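Local coordinates for protein sulfur oxygenase/reductase (Halothiobacillus neapolitanus, PDB 6QPA) that probably catalyses the oxygen-dependent oxidation and disproportionation of elemental sulfur at a mononuclear iron site, in an assembly of 24 subunits, at residues V255-E260 with P294-F299; E46-T51 with R158-G163; Q177-T182 with W196-Q201; K173-G178 with A288-G293; I53-G58 with G63-R68. All blocks are in the same frame, centred on the assembly; numbering follows the deposited sequence.

Contact 1: V255-E260 with P294-F299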
# COMPACT_ATOMS: atom_id res chain seq x y z
N VAL A 255 29.11 -51.97 -3.45
CA VAL A 255 28.38 -52.63 -2.38
C VAL A 255 26.98 -52.02 -2.33
O VAL A 255 26.80 -50.88 -1.90
CB VAL A 255 29.12 -52.52 -1.05
CG1 VAL A 255 28.26 -53.10 0.09
CG2 VAL A 255 30.47 -53.25 -1.14
N HIS A 256 25.98 -52.80 -2.75
CA HIS A 256 24.60 -52.35 -2.87
C HIS A 256 23.85 -52.74 -1.60
O HIS A 256 23.79 -53.93 -1.27
CB HIS A 256 23.99 -52.98 -4.13
CG HIS A 256 22.50 -52.82 -4.27
ND1 HIS A 256 21.93 -52.20 -5.36
CD2 HIS A 256 21.47 -53.29 -3.53
CE1 HIS A 256 20.62 -52.26 -5.26
NE2 HIS A 256 20.31 -52.92 -4.16
N ILE A 257 23.36 -51.76 -0.85
CA ILE A 257 22.64 -52.03 0.40
C ILE A 257 21.30 -51.32 0.39
O ILE A 257 21.23 -50.10 0.16
CB ILE A 257 23.44 -51.61 1.64
CG1 ILE A 257 24.91 -52.03 1.52
CG2 ILE A 257 22.80 -52.22 2.88
CD1 ILE A 257 25.79 -51.51 2.62
N GLU A 258 20.24 -52.06 0.69
CA GLU A 258 18.90 -51.51 0.75
C GLU A 258 18.49 -51.33 2.20
O GLU A 258 18.82 -52.15 3.06
CB GLU A 258 17.91 -52.40 0.00
CG GLU A 258 18.40 -52.68 -1.39
CD GLU A 258 17.36 -53.25 -2.35
OE1 GLU A 258 17.67 -53.25 -3.55
OE2 GLU A 258 16.26 -53.68 -1.93
N TRP A 259 17.81 -50.21 2.45
CA TRP A 259 17.43 -49.79 3.79
C TRP A 259 16.00 -49.29 3.75
O TRP A 259 15.51 -48.81 2.72
CB TRP A 259 18.34 -48.68 4.32
CG TRP A 259 19.78 -49.05 4.44
CD1 TRP A 259 20.76 -48.88 3.50
CD2 TRP A 259 20.42 -49.62 5.59
NE1 TRP A 259 21.97 -49.31 3.99
CE2 TRP A 259 21.79 -49.78 5.27
CE3 TRP A 259 19.98 -50.04 6.84
CZ2 TRP A 259 22.73 -50.33 6.16
CZ3 TRP A 259 20.91 -50.59 7.75
CH2 TRP A 259 22.27 -50.72 7.40
N GLU A 260 15.35 -49.32 4.92
CA GLU A 260 13.97 -48.86 5.01
C GLU A 260 13.82 -47.41 4.58
O GLU A 260 12.81 -47.05 3.95
CB GLU A 260 13.44 -49.04 6.44
CG GLU A 260 12.04 -48.46 6.63
CD GLU A 260 11.41 -48.83 7.96
OE1 GLU A 260 10.86 -47.93 8.62
OE2 GLU A 260 11.42 -50.03 8.33
N PRO A 294 35.83 -46.33 1.47
CA PRO A 294 34.54 -46.41 0.78
C PRO A 294 33.86 -45.05 0.60
O PRO A 294 34.12 -44.14 1.37
CB PRO A 294 33.69 -47.30 1.71
CG PRO A 294 34.29 -47.10 3.06
CD PRO A 294 35.75 -46.78 2.88
N TYR A 295 33.04 -44.93 -0.44
CA TYR A 295 32.22 -43.75 -0.68
C TYR A 295 30.80 -44.22 -0.94
O TYR A 295 30.57 -45.04 -1.84
CB TYR A 295 32.75 -42.93 -1.86
CG TYR A 295 32.03 -41.60 -2.08
CD1 TYR A 295 32.30 -40.50 -1.27
CD2 TYR A 295 31.10 -41.45 -3.11
CE1 TYR A 295 31.66 -39.28 -1.48
CE2 TYR A 295 30.47 -40.24 -3.33
CZ TYR A 295 30.74 -39.16 -2.51
OH TYR A 295 30.10 -37.97 -2.74
N TYR A 296 29.85 -43.73 -0.15
CA TYR A 296 28.47 -44.21 -0.21
C TYR A 296 27.57 -43.12 -0.80
O TYR A 296 27.45 -42.04 -0.21
CB TYR A 296 28.00 -44.61 1.18
CG TYR A 296 28.49 -46.00 1.56
CD1 TYR A 296 27.79 -47.12 1.16
CD2 TYR A 296 29.66 -46.19 2.28
CE1 TYR A 296 28.20 -48.38 1.47
CE2 TYR A 296 30.09 -47.48 2.60
CZ TYR A 296 29.35 -48.57 2.18
OH TYR A 296 29.72 -49.87 2.45
N MET A 297 26.95 -43.41 -1.94
CA MET A 297 25.91 -42.56 -2.52
C MET A 297 24.53 -43.10 -2.17
O MET A 297 24.30 -44.31 -2.19
CB MET A 297 26.06 -42.47 -4.04
CG MET A 297 27.39 -41.87 -4.50
SD MET A 297 27.70 -42.15 -6.25
CE MET A 297 26.40 -41.14 -6.97
N PHE A 298 23.61 -42.19 -1.84
CA PHE A 298 22.22 -42.54 -1.52
C PHE A 298 21.35 -42.36 -2.76
O PHE A 298 21.47 -41.37 -3.47
CB PHE A 298 21.67 -41.65 -0.40
CG PHE A 298 22.12 -42.03 0.99
CD1 PHE A 298 23.42 -42.48 1.22
CD2 PHE A 298 21.24 -41.93 2.07
CE1 PHE A 298 23.85 -42.82 2.51
CE2 PHE A 298 21.65 -42.27 3.36
CZ PHE A 298 22.96 -42.71 3.58
N PHE A 299 20.46 -43.33 -3.00
CA PHE A 299 19.54 -43.32 -4.13
C PHE A 299 18.12 -43.67 -3.72
O PHE A 299 17.88 -44.43 -2.78
CB PHE A 299 19.92 -44.35 -5.19
CG PHE A 299 21.23 -44.12 -5.84
CD1 PHE A 299 22.40 -44.61 -5.26
CD2 PHE A 299 21.31 -43.47 -7.06
CE1 PHE A 299 23.62 -44.45 -5.88
CE2 PHE A 299 22.54 -43.30 -7.69
CZ PHE A 299 23.70 -43.79 -7.09

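Contact 2: E46-T51 with R158-G163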
# COMPACT_ATOMS: atom_id res chain seq x y z
N GLU A 46 16.59 -51.61 -12.49
CA GLU A 46 16.46 -50.70 -11.35
C GLU A 46 16.82 -49.31 -11.84
O GLU A 46 17.91 -49.12 -12.37
CB GLU A 46 17.40 -51.08 -10.20
CG GLU A 46 17.31 -52.50 -9.73
CD GLU A 46 16.18 -52.71 -8.75
OE1 GLU A 46 15.57 -51.70 -8.35
OE2 GLU A 46 15.89 -53.86 -8.39
N GLN A 47 15.90 -48.37 -11.72
CA GLN A 47 16.19 -46.97 -12.03
C GLN A 47 16.43 -46.24 -10.72
O GLN A 47 15.52 -46.07 -9.90
CB GLN A 47 15.07 -46.33 -12.85
CG GLN A 47 15.46 -44.95 -13.41
CD GLN A 47 14.31 -44.24 -14.12
OE1 GLN A 47 13.21 -44.12 -13.59
NE2 GLN A 47 14.58 -43.74 -15.33
N LEU A 48 17.68 -45.83 -10.49
CA LEU A 48 18.09 -45.24 -9.23
C LEU A 48 18.45 -43.78 -9.46
O LEU A 48 19.28 -43.46 -10.31
CB LEU A 48 19.28 -45.99 -8.65
CG LEU A 48 19.14 -47.50 -8.43
CD1 LEU A 48 20.46 -48.07 -7.91
CD2 LEU A 48 18.03 -47.78 -7.43
N LEU A 49 17.82 -42.88 -8.70
CA LEU A 49 18.12 -41.46 -8.74
C LEU A 49 18.82 -41.06 -7.45
O LEU A 49 18.34 -41.36 -6.36
CB LEU A 49 16.83 -40.63 -8.94
CG LEU A 49 17.09 -39.14 -9.12
CD1 LEU A 49 17.92 -38.91 -10.39
CD2 LEU A 49 15.78 -38.35 -9.19
N GLN A 50 19.97 -40.40 -7.56
CA GLN A 50 20.71 -40.05 -6.35
C GLN A 50 19.96 -38.99 -5.54
O GLN A 50 19.41 -38.04 -6.10
CB GLN A 50 22.11 -39.54 -6.68
CG GLN A 50 22.90 -39.17 -5.44
CD GLN A 50 24.29 -38.69 -5.80
OE1 GLN A 50 24.56 -38.35 -6.95
NE2 GLN A 50 25.16 -38.65 -4.82
N THR A 51 19.91 -39.20 -4.22
CA THR A 51 19.32 -38.25 -3.28
C THR A 51 20.33 -37.62 -2.34
O THR A 51 20.01 -36.59 -1.73
CB THR A 51 18.25 -38.95 -2.42
OG1 THR A 51 18.85 -40.09 -1.78
CG2 THR A 51 17.08 -39.40 -3.28
N ARG A 158 11.87 -47.26 -0.80
CA ARG A 158 12.93 -47.52 0.17
C ARG A 158 14.19 -46.83 -0.34
O ARG A 158 14.16 -46.13 -1.35
CB ARG A 158 13.14 -49.03 0.39
CG ARG A 158 13.74 -49.78 -0.81
CD ARG A 158 13.48 -51.27 -0.76
NE ARG A 158 14.18 -51.94 -1.87
CZ ARG A 158 13.75 -51.94 -3.13
NH1 ARG A 158 12.60 -51.34 -3.45
NH2 ARG A 158 14.47 -52.54 -4.07
N THR A 159 15.28 -47.01 0.38
CA THR A 159 16.53 -46.34 0.07
C THR A 159 17.54 -47.37 -0.43
O THR A 159 17.65 -48.47 0.13
CB THR A 159 17.06 -45.60 1.30
OG1 THR A 159 16.17 -44.54 1.63
CG2 THR A 159 18.48 -45.02 1.04
N VAL A 160 18.23 -47.04 -1.51
CA VAL A 160 19.33 -47.86 -1.99
C VAL A 160 20.61 -47.07 -1.83
O VAL A 160 20.69 -45.90 -2.24
CB VAL A 160 19.11 -48.33 -3.45
CG1 VAL A 160 20.36 -49.09 -3.96
CG2 VAL A 160 17.89 -49.25 -3.52
N VAL A 161 21.59 -47.69 -1.21
CA VAL A 161 22.89 -47.09 -1.00
C VAL A 161 23.92 -47.90 -1.77
O VAL A 161 23.84 -49.14 -1.80
CB VAL A 161 23.18 -47.07 0.52
CG1 VAL A 161 24.61 -47.10 0.78
CG2 VAL A 161 22.51 -45.84 1.15
N ILE A 162 24.86 -47.23 -2.43
CA ILE A 162 25.92 -47.91 -3.18
C ILE A 162 27.27 -47.43 -2.65
O ILE A 162 27.58 -46.23 -2.72
CB ILE A 162 25.82 -47.67 -4.69
CG1 ILE A 162 24.45 -48.12 -5.21
CG2 ILE A 162 26.96 -48.43 -5.40
CD1 ILE A 162 24.27 -47.87 -6.72
N GLY A 163 28.07 -48.36 -2.13
CA GLY A 163 29.39 -48.06 -1.64
C GLY A 163 30.46 -48.40 -2.66
O GLY A 163 30.60 -49.55 -3.07
O HOH W 1 16.40 -42.24 -0.82

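Contact 3: Q177-T182 with W196-Q201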
# COMPACT_ATOMS: atom_id res chain seq x y z
N GLN A 177 35.39 -61.69 1.11
CA GLN A 177 35.07 -62.36 2.36
C GLN A 177 34.79 -61.36 3.48
O GLN A 177 33.86 -61.56 4.26
CB GLN A 177 36.22 -63.30 2.76
CG GLN A 177 36.37 -64.47 1.82
CD GLN A 177 37.62 -65.30 2.11
OE1 GLN A 177 38.74 -64.78 2.20
NE2 GLN A 177 37.44 -66.61 2.26
N GLY A 178 35.59 -60.30 3.57
CA GLY A 178 35.37 -59.32 4.63
C GLY A 178 34.09 -58.52 4.44
O GLY A 178 33.38 -58.24 5.40
N ALA A 179 33.80 -58.12 3.20
CA ALA A 179 32.55 -57.43 2.92
C ALA A 179 31.35 -58.32 3.20
O ALA A 179 30.36 -57.88 3.80
CB ALA A 179 32.52 -56.95 1.46
N THR A 180 31.45 -59.60 2.81
CA THR A 180 30.39 -60.55 3.11
C THR A 180 30.15 -60.63 4.61
O THR A 180 29.01 -60.57 5.06
CB THR A 180 30.75 -61.92 2.55
OG1 THR A 180 30.78 -61.88 1.12
CG2 THR A 180 29.76 -62.97 3.03
N GLU A 181 31.22 -60.77 5.39
CA GLU A 181 31.03 -60.88 6.84
C GLU A 181 30.43 -59.60 7.42
O GLU A 181 29.54 -59.66 8.27
CB GLU A 181 32.36 -61.23 7.53
CG GLU A 181 32.16 -61.53 9.01
CD GLU A 181 33.44 -61.94 9.76
OE1 GLU A 181 34.53 -62.03 9.14
OE2 GLU A 181 33.32 -62.18 10.98
N THR A 182 30.89 -58.44 6.94
CA THR A 182 30.33 -57.16 7.39
C THR A 182 28.83 -57.09 7.13
O THR A 182 28.05 -56.72 8.02
CB THR A 182 31.03 -56.00 6.67
OG1 THR A 182 32.43 -56.04 6.89
CG2 THR A 182 30.48 -54.63 7.19
N TRP A 196 21.27 -56.79 0.62
CA TRP A 196 22.56 -56.34 0.12
C TRP A 196 23.02 -57.20 -1.04
O TRP A 196 22.56 -58.32 -1.25
CB TRP A 196 23.61 -56.32 1.24
CG TRP A 196 23.83 -57.66 1.89
CD1 TRP A 196 23.25 -58.12 3.04
CD2 TRP A 196 24.69 -58.71 1.42
NE1 TRP A 196 23.72 -59.40 3.33
CE2 TRP A 196 24.60 -59.77 2.35
CE3 TRP A 196 25.55 -58.84 0.32
CZ2 TRP A 196 25.33 -60.96 2.20
CZ3 TRP A 196 26.27 -60.03 0.17
CH2 TRP A 196 26.16 -61.07 1.11
N MET A 197 24.03 -56.69 -1.73
CA MET A 197 24.61 -57.35 -2.89
C MET A 197 26.02 -56.81 -3.07
O MET A 197 26.25 -55.61 -2.92
CB MET A 197 23.72 -57.10 -4.13
CG MET A 197 24.20 -57.55 -5.46
SD MET A 197 22.85 -57.46 -6.68
CE MET A 197 22.50 -55.69 -6.71
N ILE A 198 26.97 -57.71 -3.35
CA ILE A 198 28.35 -57.33 -3.64
C ILE A 198 28.56 -57.48 -5.14
O ILE A 198 28.41 -58.58 -5.69
CB ILE A 198 29.35 -58.21 -2.88
CG1 ILE A 198 29.19 -58.00 -1.37
CG2 ILE A 198 30.78 -57.89 -3.36
CD1 ILE A 198 29.91 -59.04 -0.54
N MET A 199 28.93 -56.39 -5.81
CA MET A 199 29.06 -56.39 -7.26
C MET A 199 30.49 -56.04 -7.64
O MET A 199 31.01 -55.01 -7.18
CB MET A 199 28.10 -55.39 -7.89
CG MET A 199 26.64 -55.67 -7.60
SD MET A 199 25.52 -54.49 -8.43
CE MET A 199 25.89 -53.01 -7.52
N LYS A 200 31.08 -56.83 -8.53
CA LYS A 200 32.47 -56.69 -8.95
C LYS A 200 32.50 -56.30 -10.42
O LYS A 200 31.96 -57.03 -11.26
CB LYS A 200 33.22 -58.01 -8.76
CG LYS A 200 34.71 -57.97 -9.11
CD LYS A 200 35.28 -59.37 -9.11
CE LYS A 200 36.78 -59.39 -9.42
NZ LYS A 200 37.16 -60.83 -9.59
N GLN A 201 33.14 -55.18 -10.74
CA GLN A 201 33.24 -54.76 -12.14
C GLN A 201 34.24 -55.64 -12.88
O GLN A 201 35.38 -55.79 -12.43
CB GLN A 201 33.66 -53.29 -12.23
CG GLN A 201 33.84 -52.88 -13.70
CD GLN A 201 34.46 -51.50 -13.92
OE1 GLN A 201 35.20 -51.31 -14.88
NE2 GLN A 201 34.15 -50.54 -13.03

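Contact 4: K173-G178 with A288-G293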
# COMPACT_ATOMS: atom_id res chain seq x y z
N LYS A 173 39.88 -61.37 -3.12
CA LYS A 173 39.20 -62.44 -2.41
C LYS A 173 39.01 -62.10 -0.94
O LYS A 173 37.96 -62.39 -0.36
CB LYS A 173 40.00 -63.75 -2.56
CG LYS A 173 39.36 -64.93 -1.84
CD LYS A 173 40.22 -66.19 -1.92
CE LYS A 173 39.53 -67.35 -1.20
NZ LYS A 173 40.30 -68.62 -1.26
N ALA A 174 40.04 -61.53 -0.31
CA ALA A 174 39.93 -61.11 1.08
C ALA A 174 38.86 -60.04 1.25
O ALA A 174 38.10 -60.06 2.23
CB ALA A 174 41.29 -60.62 1.61
N PHE A 175 38.79 -59.08 0.32
CA PHE A 175 37.74 -58.07 0.37
C PHE A 175 36.37 -58.71 0.29
O PHE A 175 35.45 -58.36 1.06
CB PHE A 175 37.90 -57.05 -0.77
CG PHE A 175 36.70 -56.16 -0.94
CD1 PHE A 175 36.59 -54.97 -0.21
CD2 PHE A 175 35.66 -56.52 -1.78
CE1 PHE A 175 35.47 -54.15 -0.34
CE2 PHE A 175 34.53 -55.72 -1.91
CZ PHE A 175 34.43 -54.53 -1.20
N GLU A 176 36.19 -59.64 -0.65
CA GLU A 176 34.89 -60.28 -0.82
C GLU A 176 34.46 -60.97 0.46
O GLU A 176 33.31 -60.82 0.90
CB GLU A 176 34.95 -61.27 -1.99
CG GLU A 176 35.11 -60.56 -3.33
CD GLU A 176 35.27 -61.50 -4.52
OE1 GLU A 176 35.13 -62.73 -4.34
OE2 GLU A 176 35.50 -61.00 -5.65
N GLN A 177 35.39 -61.69 1.11
CA GLN A 177 35.07 -62.36 2.36
C GLN A 177 34.79 -61.36 3.48
O GLN A 177 33.86 -61.56 4.26
CB GLN A 177 36.22 -63.30 2.76
CG GLN A 177 36.37 -64.47 1.82
CD GLN A 177 37.62 -65.30 2.11
OE1 GLN A 177 38.74 -64.78 2.20
NE2 GLN A 177 37.44 -66.61 2.26
N GLY A 178 35.59 -60.30 3.57
CA GLY A 178 35.37 -59.32 4.63
C GLY A 178 34.09 -58.52 4.44
O GLY A 178 33.38 -58.24 5.40
N ALA A 288 41.11 -52.56 5.21
CA ALA A 288 42.50 -52.96 5.05
C ALA A 288 42.86 -53.32 3.62
O ALA A 288 44.05 -53.43 3.31
CB ALA A 288 42.82 -54.15 5.96
N HIS A 289 41.88 -53.50 2.73
CA HIS A 289 42.17 -54.00 1.39
C HIS A 289 41.90 -52.98 0.29
O HIS A 289 41.92 -53.34 -0.89
CB HIS A 289 41.36 -55.27 1.14
CG HIS A 289 41.59 -56.31 2.19
ND1 HIS A 289 42.85 -56.80 2.47
CD2 HIS A 289 40.73 -56.95 3.02
CE1 HIS A 289 42.76 -57.70 3.44
NE2 HIS A 289 41.49 -57.81 3.79
N LEU A 290 41.68 -51.72 0.65
CA LEU A 290 41.20 -50.72 -0.28
C LEU A 290 42.32 -49.79 -0.73
O LEU A 290 43.14 -49.34 0.08
CB LEU A 290 40.10 -49.88 0.35
CG LEU A 290 38.86 -50.63 0.81
CD1 LEU A 290 37.84 -49.59 1.33
CD2 LEU A 290 38.29 -51.45 -0.34
N ASP A 291 42.33 -49.51 -2.03
CA ASP A 291 43.04 -48.34 -2.54
C ASP A 291 42.21 -47.08 -2.44
O ASP A 291 42.76 -45.98 -2.29
CB ASP A 291 43.43 -48.55 -3.99
CG ASP A 291 44.71 -49.33 -4.14
OD1 ASP A 291 45.58 -49.17 -3.26
OD2 ASP A 291 44.85 -50.10 -5.10
N LYS A 292 40.90 -47.20 -2.56
CA LYS A 292 40.04 -46.03 -2.58
C LYS A 292 38.71 -46.35 -1.92
O LYS A 292 38.16 -47.44 -2.11
CB LYS A 292 39.81 -45.56 -4.03
CG LYS A 292 39.04 -44.24 -4.15
CD LYS A 292 38.98 -43.77 -5.61
CE LYS A 292 38.40 -42.35 -5.70
NZ LYS A 292 38.48 -41.87 -7.09
N GLY A 293 38.17 -45.39 -1.19
CA GLY A 293 36.87 -45.56 -0.58
C GLY A 293 36.97 -45.94 0.88
O GLY A 293 38.04 -45.89 1.49

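Contact 5: I53-G58 with G63-R68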
# COMPACT_ATOMS: atom_id res chain seq x y z
N ILE A 53 24.45 -38.39 -0.10
CA ILE A 53 25.61 -39.23 0.21
C ILE A 53 25.64 -39.49 1.70
O ILE A 53 24.88 -38.90 2.48
CB ILE A 53 26.95 -38.58 -0.20
CG1 ILE A 53 27.24 -37.37 0.71
CG2 ILE A 53 27.01 -38.23 -1.69
CD1 ILE A 53 28.68 -36.85 0.64
N HIS A 54 26.53 -40.40 2.10
CA HIS A 54 26.85 -40.54 3.51
C HIS A 54 28.04 -39.64 3.84
O HIS A 54 29.12 -39.85 3.30
CB HIS A 54 27.17 -41.98 3.88
CG HIS A 54 27.04 -42.25 5.35
ND1 HIS A 54 27.82 -41.62 6.30
CD2 HIS A 54 26.18 -43.04 6.04
CE1 HIS A 54 27.46 -42.02 7.50
NE2 HIS A 54 26.46 -42.88 7.38
N PRO A 55 27.87 -38.64 4.70
CA PRO A 55 29.00 -37.75 5.03
C PRO A 55 30.10 -38.42 5.86
O PRO A 55 31.17 -37.82 6.01
CB PRO A 55 28.33 -36.61 5.83
CG PRO A 55 26.87 -36.78 5.62
CD PRO A 55 26.63 -38.23 5.39
N MET A 56 29.84 -39.61 6.40
CA MET A 56 30.81 -40.42 7.14
C MET A 56 31.49 -39.61 8.24
O MET A 56 32.72 -39.51 8.32
CB MET A 56 31.84 -41.05 6.19
CG MET A 56 31.32 -42.34 5.56
SD MET A 56 32.41 -43.10 4.34
CE MET A 56 33.89 -43.40 5.33
N ALA A 57 30.65 -39.02 9.11
CA ALA A 57 31.10 -38.34 10.31
C ALA A 57 32.03 -37.18 9.96
O ALA A 57 33.00 -36.90 10.68
CB ALA A 57 31.75 -39.32 11.29
N GLY A 58 31.74 -36.50 8.85
CA GLY A 58 32.46 -35.30 8.47
C GLY A 58 33.54 -35.49 7.43
O GLY A 58 34.12 -34.49 6.98
N GLY A 63 28.69 -32.69 1.95
CA GLY A 63 27.51 -33.39 1.50
C GLY A 63 26.54 -33.61 2.64
O GLY A 63 26.73 -33.15 3.76
N ALA A 64 25.47 -34.33 2.32
CA ALA A 64 24.41 -34.61 3.28
C ALA A 64 23.64 -35.82 2.80
O ALA A 64 23.66 -36.17 1.62
CB ALA A 64 23.45 -33.42 3.47
N VAL A 65 22.95 -36.47 3.75
CA VAL A 65 22.07 -37.58 3.40
C VAL A 65 21.05 -37.14 2.36
O VAL A 65 20.84 -37.82 1.35
CB VAL A 65 21.39 -38.12 4.67
CG1 VAL A 65 20.25 -39.07 4.30
CG2 VAL A 65 22.43 -38.77 5.61
N ASP A 66 20.43 -35.99 2.58
CA ASP A 66 19.40 -35.46 1.69
C ASP A 66 19.97 -34.24 0.99
O ASP A 66 20.02 -33.15 1.57
CB ASP A 66 18.13 -35.12 2.46
CG ASP A 66 17.02 -34.60 1.56
OD1 ASP A 66 17.20 -34.55 0.32
OD2 ASP A 66 15.96 -34.23 2.11
N MET A 67 20.38 -34.42 -0.26
CA MET A 67 20.83 -33.31 -1.10
C MET A 67 19.88 -33.08 -2.27
O MET A 67 20.30 -32.50 -3.28
CB MET A 67 22.26 -33.57 -1.60
CG MET A 67 23.29 -33.80 -0.50
SD MET A 67 24.91 -34.38 -1.12
CE MET A 67 25.51 -32.87 -1.91
N ARG A 68 18.62 -33.53 -2.17
CA ARG A 68 17.74 -33.53 -3.34
C ARG A 68 17.55 -32.13 -3.91
O ARG A 68 17.33 -31.99 -5.12
CB ARG A 68 16.38 -34.15 -3.00
CG ARG A 68 16.42 -35.67 -2.83
CD ARG A 68 15.10 -36.19 -2.30
NE ARG A 68 14.85 -35.66 -0.96
CZ ARG A 68 13.73 -35.85 -0.26
NH1 ARG A 68 12.75 -36.58 -0.78
NH2 ARG A 68 13.58 -35.31 0.94

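Contact 1: V255-E260 with P294-F299
Ile257 packs on the ring of Tyr296, and Val255 comes near its hydroxyl, across an intervening strand of an antiparallel beta barrel. Strands 251-259 and 290-305 both pair with strand 159-167, so no hydrogen bond joins them directly. Their side chains meet on the outer surface of the barrel, over Val161 of the middle strand. Tyr296 carries the contact. From CB the chain runs beside the sheet, with CG next to the backbone N, opposite the carbonyl carbon (chi1 -81°). This swings the ring across Val161 toward strand 251-259, and CD1 packs on CG1 of Val161. On the same side of the ring, CE1 meets CD1 of Ile257 at 4.1 Å; the two side chains are inclined to each other. On the other side, CE2 lies 3.7 Å from CB of Pro294 in its own strand. At the tip, OH comes within 4.3 Å of CG1 of Val255. Ile257 reaches the ring with its long branch, CD1 extended from CG1 (chi2 173°). Leu269 of helix 262-269 packs on both Ile257 and Tyr296, so the pair is buried under that helix. The alternate residues of strand 251-259 turn to the other side of the sheet. There His256 NE2 donates to Glu258 OE1 at 2.7 Å. The acceptor lies in the imidazole plane, and the bond uses the anti lone pair of the carboxylate oxygen.

Contact 2: E46-T51 with R158-G163
The carboxylate of Glu46 and the guanidinium of Arg158 approach obliquely. Glu46 OE1 is 4.5 Å from Arg158 NH2, too far for a salt bridge. The firmer partners of Arg158 are Glu258 at NE and Glu304 at NH2. Next to this charged end, the contact becomes apolar. Leu48 holds CG beside its backbone N (chi1 -55°) and spreads its two methyls over strand 159-167. CD1 touches Ile162 CD1 at 4.0 Å and Val160 CG1 at 4.1 Å. CD2 lies 4.2 Å from Val160 CG2, and the Leu48 and Val160 side chains stand roughly perpendicular. Strands 42-53 and 159-167 flank strand 290-305 in the barrel, and these side chains meet in its interior. An alanine in place of Leu48 lacks both methyls that meet Val160 and Ile162, and would probably open a gap between these side chains. The Glu46 side chain is about 12 Å from that of the iron ligand Glu116. Glu46 OE1 also lies close to Glu304 OE2; the positive charge of Arg158 probably offsets the repulsion between these acids.

Contact 3: Q177-T182 with W196-Q201
Trp196 and Ile198 turn toward helix 172-189 from strand 193-204. Trp196 comes first and makes a loose approach to segment 177-182. Its ring packs further along the same helix, on Leu183 and Lys187. Met197 points to the other side of the sheet, where it packs on Val121 and His256. Ile198 makes the closest contact. Its CG1 lies beside the backbone N (chi1 -63°) and CD1 extends on from there to the helix surface. CD1 meets Ala179 CB at 3.9 Å and Thr180 OG1 at 3.4 Å. It also sits 3.7 Å from Thr180 N, so it rests against the backbone as well. Thr180 OG1 is hydrogen-bonded to Glu176 O, one turn back, so this hydroxyl is satisfied although a methyl lies against it. The helix is the connection of a beta-alpha-beta crossover from strand 159-167 to strand 193-204, in one ferredoxin-like half of the barrel. It covers the outer face of the sheet. Met199 again turns away from the helix and packs on Leu254. Lys200 runs past Tyr253 toward Glu176. At the end of the segment, Gln201 OE1 accepts a hydrogen bond from Gln248 N.

Contact 4: K173-G178 with A288-G293
Phe175 and His289 turn different ways from their backbones. The Phe175 ring stands opposite its own backbone N (chi1 168°), which aims it at Leu290. The His289 ring lies beside its backbone N (chi1 -55°) and reaches Ala174. There Ala174 CB sits over one face of the imidazole, 3.8 Å from its centroid and 22° off the normal. This is a CH-pi contact. Ala288 CB covers the opposite face. Leu290 CD2 meets Phe175 CE1 at 3.9 Å, obliquely to the ring. The contact joins the first turns of helix 172-189 to the start of strand 290-305, just before the classic beta bulge in which Asp291 and Lys292 face Trp166. Tyr235 OH of a neighbouring subunit is hydrogen-bonded to Asp291 OD1. The polar link of the imidazole is a hydrogen bond between His289 ND1 and His171 ND1. A serine in place of His289 would probably leave Ala174 without the imidazole face and His171 ND1 without its hydrogen-bond partner. One of those nitrogens must carry the proton and the other accept it, which probably fixes the ring's rotation.

Contact 5: I53-G58 with G63-R68
Ile53 N donates a nearly straight hydrogen bond to Ala64 O, 2.9 Å long with an angle of 175°. The donor is tilted out of the carbonyl plane. Further on, Asp66 OD1 is gripped twice, by Arg68 N at 3.0 Å and by Arg68 NE. The two donors reach it from opposite faces of its plane. The bond from Arg68 N closes an Asx turn. Arg68 also holds Asp66 OD2 through NH2, so the guanidinium binds side-on in a salt bridge. The apolar part of the contact centres on Ile53. Its CG1 is wedged between backbone N and carbonyl carbon (chi1 69°), which sends CD1 against Gly63 CA at 3.8 Å. A CB on Gly63 would clash with this methyl, so the bare backbone lets Ile53 in. Met67 SD lies 4.2 Å from Ile53 CG1. Farther along, Pro55 CG rests on Ala64 CA at 4.0 Å. Val65 CA makes a CA-H...O contact with Ile53 O at 3.2 Å. Both segments lie in the long loop between strands 42-53 and 74-82 and close its inner part, residues 59-62. Ile111 of a neighbouring subunit packs on Ile53 and Met67. Within the chain, His54 and Val65 lie against helix 262-269, and His54 pairs through its backbone with Tyr296 of strand 290-305.

Contacts 1 to 4 all reach one curled antiparallel sheet, a barrel of two ferredoxin-like halves. Contacts 1 and 2 are central, about 7 Å between centres, outside and inside the barrel wall, joined by the salt bridge of Glu258 and Arg158. Contacts 3 and 4 share helix 172-189, about 9 Å between centres. Contact 5, about 23 Å between centres from contact 4, is nested within the loop closed by contact 2, which ties the halves together. Contact 2 closes before contacts 3 and 4 open, and contact 3 before contact 1; contacts 1 and 4 alternate their segments. Contacts 4 and 5 touch the same neighbouring subunit, so the loop and the start of strand 290-305 also take part in the assembly.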